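Local coordinates for single-strand DNA-binding protein (Agrobacterium tumefaciens, PDB 3BTP) that coats single-stranded DNA regardless of its sequence and mediates nuclear uptake of the transferred T-DNA strand during plant transformation, at residues R153-L164 against E304-H315. Numbering follows the deposited sequence.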
loop_
_atom_site.group_PDB
_atom_site.type_symbol
_atom_site.label_atom_id
_atom_site.label_comp_id
_atom_site.label_asym_id
_atom_site.label_seq_id
_atom_site.Cartn_x
_atom_site.Cartn_y
_atom_site.Cartn_z
ATOM N N ARG A 153 -7.347 13.313 0.996
ATOM C CA ARG A 153 -7.766 11.924 1.207
ATOM C C ARG A 153 -7.649 11.202 -0.155
ATOM O O ARG A 153 -8.063 11.753 -1.169
ATOM C CB ARG A 153 -9.211 11.886 1.673
ATOM C CG ARG A 153 -9.662 10.506 2.208
ATOM C CD ARG A 153 -11.224 10.428 2.368
ATOM N NE ARG A 153 -11.629 9.085 2.845
ATOM C CZ ARG A 153 -11.540 8.645 4.108
ATOM N NH1 ARG A 153 -11.118 9.447 5.098
ATOM N NH2 ARG A 153 -11.919 7.394 4.404
ATOM N N ASP A 154 -7.033 10.012 -0.204
ATOM C CA ASP A 154 -6.983 9.228 -1.445
ATOM C C ASP A 154 -8.146 8.234 -1.445
ATOM O O ASP A 154 -9.022 8.335 -0.589
ATOM C CB ASP A 154 -5.612 8.569 -1.693
ATOM C CG ASP A 154 -5.332 7.311 -0.815
ATOM O OD1 ASP A 154 -6.202 6.873 -0.018
ATOM O OD2 ASP A 154 -4.164 6.789 -0.892
ATOM N N GLY A 155 -8.126 7.247 -2.362
ATOM C CA GLY A 155 -9.255 6.337 -2.482
ATOM C C GLY A 155 -9.500 5.362 -1.347
ATOM O O GLY A 155 -10.603 4.858 -1.216
ATOM N N VAL A 156 -8.496 5.112 -0.521
ATOM C CA VAL A 156 -8.607 4.261 0.677
ATOM C C VAL A 156 -8.554 5.043 2.019
ATOM O O VAL A 156 -8.556 4.433 3.090
ATOM C CB VAL A 156 -7.538 3.089 0.657
ATOM C CG1 VAL A 156 -7.759 2.193 -0.592
ATOM C CG2 VAL A 156 -6.128 3.617 0.561
ATOM N N GLY A 157 -8.512 6.377 2.004
ATOM C CA GLY A 157 -8.492 7.078 3.293
ATOM C C GLY A 157 -7.101 7.346 3.872
ATOM O O GLY A 157 -6.981 7.704 5.024
ATOM N N ASN A 158 -6.057 7.133 3.062
ATOM C CA ASN A 158 -4.705 7.702 3.305
ATOM C C ASN A 158 -4.781 9.185 3.014
ATOM O O ASN A 158 -5.594 9.607 2.170
ATOM C CB ASN A 158 -3.654 7.108 2.389
ATOM C CG ASN A 158 -3.633 5.583 2.416
ATOM O OD1 ASN A 158 -3.774 4.933 3.453
ATOM N ND2 ASN A 158 -3.463 5.008 1.243
ATOM N N TYR A 159 -3.963 9.959 3.712
ATOM C CA TYR A 159 -3.914 11.408 3.543
ATOM C C TYR A 159 -2.499 11.846 3.105
ATOM O O TYR A 159 -1.472 11.563 3.770
ATOM C CB TYR A 159 -4.410 12.145 4.844
ATOM C CG TYR A 159 -5.947 12.227 4.976
ATOM C CD1 TYR A 159 -6.651 13.276 4.457
ATOM C CD2 TYR A 159 -6.670 11.217 5.563
ATOM C CE1 TYR A 159 -8.056 13.360 4.566
ATOM C CE2 TYR A 159 -8.090 11.257 5.658
ATOM C CZ TYR A 159 -8.769 12.342 5.165
ATOM O OH TYR A 159 -10.151 12.401 5.224
ATOM N N TYR A 160 -2.462 12.554 1.992
ATOM C CA TYR A 160 -1.209 13.000 1.348
ATOM C C TYR A 160 -1.067 14.481 1.494
ATOM O O TYR A 160 -2.016 15.212 1.228
ATOM C CB TYR A 160 -1.227 12.738 -0.165
ATOM C CG TYR A 160 -1.005 11.300 -0.581
ATOM C CD1 TYR A 160 0.225 10.903 -1.106
ATOM C CD2 TYR A 160 -2.012 10.330 -0.430
ATOM C CE1 TYR A 160 0.436 9.612 -1.506
ATOM C CE2 TYR A 160 -1.797 9.009 -0.790
ATOM C CZ TYR A 160 -0.562 8.656 -1.341
ATOM O OH TYR A 160 -0.314 7.367 -1.784
ATOM N N PRO A 161 0.156 14.922 1.874
ATOM C CA PRO A 161 0.490 16.351 1.875
ATOM C C PRO A 161 0.845 16.695 0.454
ATOM O O PRO A 161 1.019 15.784 -0.345
ATOM C CB PRO A 161 1.700 16.442 2.846
ATOM C CG PRO A 161 2.406 15.067 2.707
ATOM C CD PRO A 161 1.299 14.050 2.291
ATOM N N PRO A 162 0.942 18.002 0.117
ATOM C CA PRO A 162 0.868 18.492 -1.248
ATOM C C PRO A 162 1.895 17.984 -2.271
ATOM O O PRO A 162 1.458 17.645 -3.346
ATOM C CB PRO A 162 0.943 20.041 -1.067
ATOM C CG PRO A 162 0.385 20.236 0.307
ATOM C CD PRO A 162 1.004 19.130 1.069
ATOM N N PRO A 163 3.241 18.011 -1.948
ATOM C CA PRO A 163 4.268 17.606 -2.949
ATOM C C PRO A 163 4.090 16.135 -3.327
ATOM O O PRO A 163 4.304 15.774 -4.482
ATOM C CB PRO A 163 5.594 17.726 -2.200
ATOM C CG PRO A 163 5.242 17.898 -0.680
ATOM C CD PRO A 163 3.821 18.380 -0.629
ATOM N N LEU A 164 3.613 15.319 -2.365
ATOM C CA LEU A 164 3.279 13.915 -2.611
ATOM C C LEU A 164 1.936 13.677 -3.263
ATOM O O LEU A 164 1.840 12.838 -4.079
ATOM C CB LEU A 164 3.390 13.113 -1.294
ATOM C CG LEU A 164 4.780 13.152 -0.607
ATOM C CD1 LEU A 164 4.747 12.335 0.645
ATOM C CD2 LEU A 164 5.964 12.733 -1.441
ATOM N N GLU A 304 -11.305 6.836 12.484
ATOM C CA GLU A 304 -10.170 6.445 11.619
ATOM C C GLU A 304 -8.841 6.750 12.297
ATOM O O GLU A 304 -8.703 7.747 12.931
ATOM C CB GLU A 304 -10.268 7.184 10.303
ATOM C CG GLU A 304 -11.222 6.496 9.366
ATOM C CD GLU A 304 -11.512 7.293 8.072
ATOM O OE1 GLU A 304 -10.747 8.246 7.677
ATOM O OE2 GLU A 304 -12.526 6.912 7.438
ATOM N N ILE A 305 -7.863 5.891 12.140
ATOM C CA ILE A 305 -6.541 6.168 12.668
ATOM C C ILE A 305 -5.565 6.117 11.532
ATOM O O ILE A 305 -5.510 5.125 10.848
ATOM C CB ILE A 305 -6.067 5.091 13.751
ATOM C CG1 ILE A 305 -7.087 4.961 14.917
ATOM C CG2 ILE A 305 -4.664 5.471 14.291
ATOM C CD1 ILE A 305 -6.867 3.729 15.744
ATOM N N LYS A 306 -4.777 7.185 11.376
ATOM C CA LYS A 306 -3.670 7.294 10.437
ATOM C C LYS A 306 -2.348 7.300 11.155
ATOM O O LYS A 306 -2.147 7.977 12.177
ATOM C CB LYS A 306 -3.713 8.616 9.648
ATOM C CG LYS A 306 -5.101 9.016 9.331
ATOM C CD LYS A 306 -5.898 7.958 8.500
ATOM C CE LYS A 306 -7.364 8.488 8.325
ATOM N NZ LYS A 306 -8.204 7.670 7.380
ATOM N N LEU A 307 -1.435 6.587 10.523
ATOM C CA LEU A 307 -0.073 6.413 11.017
ATOM C C LEU A 307 0.870 6.974 9.924
ATOM O O LEU A 307 0.810 6.589 8.749
ATOM C CB LEU A 307 0.118 4.940 11.280
ATOM C CG LEU A 307 -0.265 4.271 12.601
ATOM C CD1 LEU A 307 -0.927 5.105 13.635
ATOM C CD2 LEU A 307 -1.044 3.052 12.344
ATOM N N LYS A 308 1.691 7.915 10.335
ATOM C CA LYS A 308 2.602 8.610 9.454
ATOM C C LYS A 308 3.761 7.795 8.899
ATOM O O LYS A 308 4.415 7.026 9.610
ATOM C CB LYS A 308 3.203 9.781 10.185
ATOM C CG LYS A 308 3.782 10.674 9.186
ATOM C CD LYS A 308 4.159 12.010 9.733
ATOM C CE LYS A 308 5.650 12.146 9.651
ATOM N NZ LYS A 308 5.839 13.585 9.187
ATOM N N SER A 309 4.003 8.010 7.633
ATOM C CA SER A 309 5.105 7.423 6.949
ATOM C C SER A 309 6.306 8.405 7.040
ATOM O O SER A 309 6.113 9.618 7.285
ATOM C CB SER A 309 4.620 7.132 5.502
ATOM O OG SER A 309 5.686 6.916 4.638
ATOM N N LYS A 310 7.530 7.920 6.895
ATOM C CA LYS A 310 8.699 8.868 6.803
ATOM C C LYS A 310 8.604 9.915 5.712
ATOM O O LYS A 310 9.265 10.966 5.770
ATOM C CB LYS A 310 10.021 8.127 6.646
ATOM C CG LYS A 310 10.350 7.364 7.928
ATOM C CD LYS A 310 11.319 6.229 7.665
ATOM C CE LYS A 310 11.001 5.109 8.665
ATOM N NZ LYS A 310 11.654 5.461 9.991
ATOM N N SER A 311 7.742 9.665 4.742
ATOM C CA SER A 311 7.534 10.600 3.654
ATOM C C SER A 311 6.604 11.761 4.014
ATOM O O SER A 311 6.583 12.869 3.366
ATOM C CB SER A 311 7.045 9.834 2.430
ATOM O OG SER A 311 5.739 9.322 2.708
ATOM N N GLY A 312 5.797 11.541 5.023
ATOM C CA GLY A 312 4.788 12.531 5.287
ATOM C C GLY A 312 3.380 12.028 5.077
ATOM O O GLY A 312 2.470 12.578 5.651
ATOM N N ILE A 313 3.207 10.959 4.304
ATOM C CA ILE A 313 1.905 10.324 4.144
ATOM C C ILE A 313 1.355 9.745 5.442
ATOM O O ILE A 313 2.026 9.045 6.142
ATOM C CB ILE A 313 1.903 9.210 3.023
ATOM C CG1 ILE A 313 2.543 9.725 1.725
ATOM C CG2 ILE A 313 0.501 8.574 2.841
ATOM C CD1 ILE A 313 2.802 8.618 0.797
ATOM N N MET A 314 0.085 10.012 5.712
ATOM C CA MET A 314 -0.641 9.424 6.825
ATOM C C MET A 314 -1.508 8.310 6.319
ATOM O O MET A 314 -2.613 8.535 5.807
ATOM C CB MET A 314 -1.499 10.528 7.457
ATOM C CG MET A 314 -0.668 11.688 7.820
ATOM S SD MET A 314 -0.204 11.845 9.544
ATOM C CE MET A 314 -0.435 10.383 10.171
ATOM N N HIS A 315 -0.999 7.084 6.453
ATOM C CA HIS A 315 -1.681 5.913 6.004
ATOM C C HIS A 315 -2.713 5.480 7.026
ATOM O O HIS A 315 -2.427 5.428 8.251
ATOM C CB HIS A 315 -0.726 4.746 5.731
ATOM C CG HIS A 315 0.249 4.970 4.611
ATOM N ND1 HIS A 315 -0.075 4.773 3.271
ATOM C CD2 HIS A 315 1.549 5.322 4.632
ATOM C CE1 HIS A 315 0.986 5.026 2.517
ATOM N NE2 HIS A 315 1.987 5.351 3.322
#
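Y159 and M314 form a single antiparallel, hydrogen-bonded bridge that joins the edge strands of two four-stranded antiparallel sheets. Y159 N gives to M314 O and M314 N to Y159 O, both at 2.9 Å. Packing is tight beside this bridge, where I313 is wedged between aromatic rings. I313 CG2 sits over the centre of the Y160 ring, 4.2 Å from the centroid in a CH-pi contact, and also covers one face of the H315 ring. Branched at CB, isoleucine can serve both directions: I313 CG1, anti to the carbonyl carbon (chi1 -49°), lies 3.6 Å from L164 CD1. H315 NE2 and S311 OG each hydrogen-bond an acidic side chain of the chain of another protein.

At the other end R153 and E304 are partly exposed, and charge takes over, while K306 beside them is buried. R153, extended from CG to NE, meets E304 end-on, NH1 to OE1 at 2.9 Å and NH2 to OE2 at 3.1 Å, although guanidinium and carboxylate planes are turned 36° apart. G157, lacking a side chain, lets its CA lie against the guanidinium face. K306 has the reach to pass the Y159 ring edge; its ammonium also pairs with E304 OE1 and D316, and K306 NZ donates to a lone pair of G157 O at 2.7 Å.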